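Long-range contact in solute-binding protein (Thermoactinomyces vulgaris, PDB 2ZYO), which binds cyclodextrins and linear maltodextrins such as maltotetraose, and probably serves as the extracellular receptor of a sugar transport system: residues P266-G280 with G339-P351. Numbering follows the deposited sequence.
Sequences PLPKIDGKDAQTFIG and GFAKQASKGVPMP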
loop_
_atom_site.group_PDB
_atom_site.type_symbol
_atom_site.label_atom_id
_atom_site.label_comp_id
_atom_site.label_asym_id
_atom_site.label_seq_id
_atom_site.Cartn_x
_atom_site.Cartn_y
_atom_site.Cartn_z
ATOM N N PRO A 266 2.941 14.310 -6.822
ATOM C CA PRO A 266 2.019 14.108 -5.706
ATOM C C PRO A 266 0.649 14.657 -6.072
ATOM O O PRO A 266 0.547 15.516 -6.952
ATOM C CB PRO A 266 2.620 14.954 -4.578
ATOM C CG PRO A 266 4.014 15.230 -4.982
ATOM C CD PRO A 266 4.055 15.208 -6.471
ATOM N N LEU A 267 -0.393 14.164 -5.410
ATOM C CA LEU A 267 -1.728 14.716 -5.604
ATOM C C LEU A 267 -1.737 16.189 -5.206
ATOM O O LEU A 267 -1.063 16.573 -4.243
ATOM C CB LEU A 267 -2.766 13.937 -4.793
ATOM C CG LEU A 267 -2.948 12.449 -5.112
ATOM C CD1 LEU A 267 -4.013 11.851 -4.210
ATOM C CD2 LEU A 267 -3.299 12.227 -6.581
ATOM N N PRO A 268 -2.471 17.022 -5.967
ATOM C CA PRO A 268 -2.589 18.445 -5.658
ATOM C C PRO A 268 -3.129 18.679 -4.252
ATOM O O PRO A 268 -3.895 17.861 -3.738
ATOM C CB PRO A 268 -3.595 18.937 -6.701
ATOM C CG PRO A 268 -3.448 17.990 -7.842
ATOM C CD PRO A 268 -3.220 16.666 -7.187
ATOM N N LYS A 269 -2.722 19.783 -3.629
ATOM C CA LYS A 269 -3.188 20.109 -2.287
ATOM C C LYS A 269 -4.705 20.244 -2.260
ATOM O O LYS A 269 -5.307 20.819 -3.170
ATOM C CB LYS A 269 -2.503 21.367 -1.750
ATOM C CG LYS A 269 -1.033 21.146 -1.429
ATOM C CD LYS A 269 -0.416 22.334 -0.716
ATOM C CE LYS A 269 1.015 22.017 -0.302
ATOM N NZ LYS A 269 1.669 23.172 0.367
ATOM N N ILE A 270 -5.308 19.674 -1.223
ATOM C CA ILE A 270 -6.758 19.634 -1.085
ATOM C C ILE A 270 -7.160 20.213 0.266
ATOM O O ILE A 270 -6.558 19.895 1.298
ATOM C CB ILE A 270 -7.311 18.191 -1.284
ATOM C CG1 ILE A 270 -8.845 18.173 -1.192
ATOM C CG2 ILE A 270 -6.648 17.201 -0.309
ATOM C CD1 ILE A 270 -9.494 16.908 -1.741
ATOM N N ASP A 271 -8.172 21.082 0.242
ATOM C CA ASP A 271 -8.636 21.798 1.430
ATOM C C ASP A 271 -7.473 22.451 2.191
ATOM O O ASP A 271 -7.424 22.433 3.422
ATOM C CB ASP A 271 -9.483 20.878 2.324
ATOM C CG ASP A 271 -10.772 20.433 1.645
ATOM O OD1 ASP A 271 -11.513 21.302 1.140
ATOM O OD2 ASP A 271 -11.046 19.216 1.611
ATOM N N GLY A 272 -6.532 23.006 1.428
ATOM C CA GLY A 272 -5.406 23.759 1.976
ATOM C C GLY A 272 -4.229 22.951 2.490
ATOM O O GLY A 272 -3.236 23.529 2.942
ATOM N N LYS A 273 -4.327 21.624 2.424
ATOM C CA LYS A 273 -3.287 20.742 2.964
ATOM C C LYS A 273 -2.798 19.708 1.958
ATOM O O LYS A 273 -3.415 19.505 0.912
ATOM C CB LYS A 273 -3.796 20.013 4.210
ATOM C CG LYS A 273 -3.976 20.885 5.448
ATOM C CD LYS A 273 -4.198 20.034 6.699
ATOM C CE LYS A 273 -5.447 19.168 6.588
ATOM N NZ LYS A 273 -5.644 18.286 7.771
ATOM N N ASP A 274 -1.685 19.051 2.289
ATOM C CA ASP A 274 -1.200 17.912 1.516
ATOM C C ASP A 274 -2.270 16.830 1.468
ATOM O O ASP A 274 -2.944 16.573 2.468
ATOM C CB ASP A 274 0.069 17.327 2.145
ATOM C CG ASP A 274 1.247 18.282 2.101
ATOM O OD1 ASP A 274 1.513 18.870 1.031
ATOM O OD2 ASP A 274 1.925 18.426 3.140
ATOM N N ALA A 275 -2.432 16.208 0.304
ATOM C CA ALA A 275 -3.334 15.070 0.173
ATOM C C ALA A 275 -2.793 13.889 0.970
ATOM O O ALA A 275 -1.582 13.641 0.993
ATOM C CB ALA A 275 -3.521 14.693 -1.288
ATOM N N GLN A 276 -3.699 13.180 1.637
ATOM C CA GLN A 276 -3.345 12.024 2.452
ATOM C C GLN A 276 -3.857 10.757 1.795
ATOM O O GLN A 276 -5.064 10.514 1.742
ATOM C CB GLN A 276 -3.936 12.142 3.854
ATOM C CG GLN A 276 -3.455 13.325 4.658
ATOM C CD GLN A 276 -4.142 13.410 6.004
ATOM O OE1 GLN A 276 -3.863 12.619 6.910
ATOM N NE2 GLN A 276 -5.049 14.373 6.146
ATOM N N THR A 277 -2.927 9.950 1.302
ATOM C CA THR A 277 -3.258 8.686 0.662
ATOM C C THR A 277 -2.965 7.533 1.612
ATOM O O THR A 277 -2.265 7.702 2.612
ATOM C CB THR A 277 -2.429 8.489 -0.616
ATOM O OG1 THR A 277 -1.042 8.697 -0.319
ATOM C CG2 THR A 277 -2.855 9.472 -1.687
ATOM N N PHE A 278 -3.513 6.363 1.302
ATOM C CA PHE A 278 -3.077 5.139 1.955
ATOM C C PHE A 278 -1.661 4.815 1.494
ATOM O O PHE A 278 -1.305 5.047 0.336
ATOM C CB PHE A 278 -3.988 3.967 1.587
ATOM C CG PHE A 278 -5.274 3.908 2.362
ATOM C CD1 PHE A 278 -5.293 4.099 3.743
ATOM C CD2 PHE A 278 -6.469 3.611 1.711
ATOM C CE1 PHE A 278 -6.489 4.020 4.458
ATOM C CE2 PHE A 278 -7.667 3.530 2.418
ATOM C CZ PHE A 278 -7.675 3.731 3.792
ATOM N N ILE A 279 -0.851 4.288 2.405
ATOM C CA ILE A 279 0.407 3.668 2.008
ATOM C C ILE A 279 0.364 2.175 2.331
ATOM O O ILE A 279 -0.265 1.759 3.307
ATOM C CB ILE A 279 1.653 4.351 2.638
ATOM C CG1 ILE A 279 1.606 4.295 4.167
ATOM C CG2 ILE A 279 1.778 5.797 2.146
ATOM C CD1 ILE A 279 2.970 4.331 4.830
ATOM N N GLY A 280 0.999 1.379 1.477
ATOM C CA GLY A 280 1.147 -0.052 1.706
ATOM C C GLY A 280 2.618 -0.360 1.880
ATOM O O GLY A 280 3.447 0.096 1.093
ATOM N N GLY A 339 7.724 11.285 -7.509
ATOM C CA GLY A 339 6.350 11.671 -7.180
ATOM C C GLY A 339 5.647 10.710 -6.238
ATOM O O GLY A 339 4.918 11.135 -5.337
ATOM N N PHE A 340 5.864 9.412 -6.449
ATOM C CA PHE A 340 5.313 8.384 -5.570
ATOM C C PHE A 340 5.884 8.487 -4.157
ATOM O O PHE A 340 5.152 8.360 -3.175
ATOM C CB PHE A 340 5.591 6.984 -6.122
ATOM C CG PHE A 340 4.789 6.628 -7.340
ATOM C CD1 PHE A 340 3.397 6.610 -7.301
ATOM C CD2 PHE A 340 5.430 6.272 -8.519
ATOM C CE1 PHE A 340 2.660 6.268 -8.432
ATOM C CE2 PHE A 340 4.702 5.927 -9.653
ATOM C CZ PHE A 340 3.313 5.927 -9.606
ATOM N N ALA A 341 7.194 8.712 -4.064
ATOM C CA ALA A 341 7.866 8.823 -2.774
ATOM C C ALA A 341 7.407 10.067 -2.016
ATOM O O ALA A 341 7.154 10.003 -0.811
ATOM C CB ALA A 341 9.374 8.828 -2.958
ATOM N N LYS A 342 7.293 11.186 -2.732
ATOM C CA LYS A 342 6.793 12.436 -2.154
ATOM C C LYS A 342 5.389 12.252 -1.585
ATOM O O LYS A 342 5.114 12.658 -0.456
ATOM C CB LYS A 342 6.791 13.565 -3.189
ATOM C CG LYS A 342 8.160 14.161 -3.495
ATOM C CD LYS A 342 8.046 15.436 -4.322
ATOM C CE LYS A 342 7.764 15.142 -5.792
ATOM N NZ LYS A 342 7.625 16.391 -6.602
ATOM N N GLN A 343 4.510 11.626 -2.367
ATOM C CA GLN A 343 3.141 11.374 -1.926
ATOM C C GLN A 343 3.092 10.382 -0.765
ATOM O O GLN A 343 2.320 10.569 0.181
ATOM C CB GLN A 343 2.266 10.895 -3.091
ATOM C CG GLN A 343 0.786 10.736 -2.732
ATOM C CD GLN A 343 0.175 12.006 -2.163
ATOM O OE1 GLN A 343 0.208 13.058 -2.795
ATOM N NE2 GLN A 343 -0.384 11.909 -0.961
ATOM N N ALA A 344 3.928 9.344 -0.831
ATOM C CA ALA A 344 3.997 8.333 0.224
ATOM C C ALA A 344 4.409 8.942 1.562
ATOM O O ALA A 344 3.989 8.462 2.616
ATOM C CB ALA A 344 4.948 7.212 -0.167
ATOM N N SER A 345 5.217 10.002 1.507
ATOM C CA SER A 345 5.695 10.689 2.712
ATOM C C SER A 345 4.589 11.498 3.394
ATOM O O SER A 345 4.767 12.002 4.507
ATOM C CB SER A 345 6.888 11.595 2.379
ATOM O OG SER A 345 6.476 12.777 1.714
ATOM N N LYS A 346 3.449 11.613 2.719
ATOM C CA LYS A 346 2.316 12.376 3.225
ATOM C C LYS A 346 1.102 11.475 3.463
ATOM O O LYS A 346 -0.001 11.953 3.738
ATOM C CB LYS A 346 1.990 13.524 2.263
ATOM C CG LYS A 346 3.069 14.603 2.227
ATOM C CD LYS A 346 3.043 15.389 0.934
ATOM C CE LYS A 346 4.218 16.354 0.852
ATOM N NZ LYS A 346 5.521 15.646 0.695
ATOM N N GLY A 347 1.325 10.164 3.379
ATOM C CA GLY A 347 0.260 9.183 3.537
ATOM C C GLY A 347 0.167 8.560 4.916
ATOM O O GLY A 347 0.970 8.856 5.806
ATOM N N VAL A 348 -0.834 7.701 5.090
ATOM C CA VAL A 348 -1.028 6.961 6.336
ATOM C C VAL A 348 -1.194 5.472 6.041
ATOM O O VAL A 348 -1.738 5.103 4.997
ATOM C CB VAL A 348 -2.232 7.493 7.167
ATOM C CG1 VAL A 348 -1.930 8.876 7.740
ATOM C CG2 VAL A 348 -3.512 7.502 6.343
ATOM N N PRO A 349 -0.715 4.608 6.952
ATOM C CA PRO A 349 -0.783 3.175 6.684
ATOM C C PRO A 349 -2.220 2.680 6.578
ATOM O O PRO A 349 -3.079 3.103 7.356
ATOM C CB PRO A 349 -0.098 2.554 7.909
ATOM C CG PRO A 349 0.719 3.659 8.501
ATOM C CD PRO A 349 -0.086 4.889 8.255
ATOM N N MET A 350 -2.484 1.806 5.610
ATOM C CA MET A 350 -3.758 1.102 5.573
ATOM C C MET A 350 -3.949 0.393 6.909
ATOM O O MET A 350 -3.005 -0.220 7.419
ATOM C CB MET A 350 -3.789 0.079 4.443
ATOM C CG MET A 350 -4.149 0.656 3.092
ATOM S SD MET A 350 -4.230 -0.605 1.815
ATOM C CE MET A 350 -2.515 -1.071 1.717
ATOM N N PRO A 351 -5.158 0.491 7.496
ATOM C CA PRO A 351 -5.442 -0.232 8.734
ATOM C C PRO A 351 -5.092 -1.710 8.598
ATOM O O PRO A 351 -5.390 -2.327 7.570
ATOM C CB PRO A 351 -6.952 -0.047 8.900
ATOM C CG PRO A 351 -7.229 1.262 8.239
ATOM C CD PRO A 351 -6.314 1.291 7.049
#
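K342, on helix 338-344, lies across P266: its CB is 3.7 Å from CG of the proline, and CE and NZ run on beside CG and CD of the proline ring. One residue on, Q343 ties two parts of segment 266-280 together. Its CG stands anti to the backbone N (chi1 -175°) and the chain bends at chi2, which sets the amide between L267 and A275. Q343 OE1 accepts from L267 N (2.9 Å), and Q343 NE2 gives a 2.9 Å bond to A275 O, which lies in the amide plane, although the donor sits above the plane of that carbonyl. A second, weak bond runs from NE2 to T277 OG1, a hydroxyl also bonded to S130 on strand 120-136. A344 meets I279 CG2 with its carbonyl O and, farther off, its CB. Within the type I turn A344-G347, K346 lays its aliphatic chain over the carboxylate of D274, with CD 3.6 Å from CG of the aspartate, while NZ turns back to K342 O. G347 CA comes within 3.1 Å of T277 O, close backbone packing at the start of the strand pairing. Strand 348-349 then runs parallel to strand 278-287, at one side of the mixed sheet in this periplasmic-binding-protein fold. The pairing is made by V348 N to T277 O, I279 N to V348 O and M350 N to I279 O. P349 shares its face of the sheet with I279, and both touch V110 of helix 109-114. M350 places CG over one face of the F278 ring, a CH-pi contact 3.9 Å from the centroid, with SD oblique to the ring in a Met-aromatic contact; Y178 also stacks on F278. The M350 side chain lies near a bound glucose unit, nearest atoms about 4 Å apart. P351 CD approaches F278 CE1 at 3.8 Å.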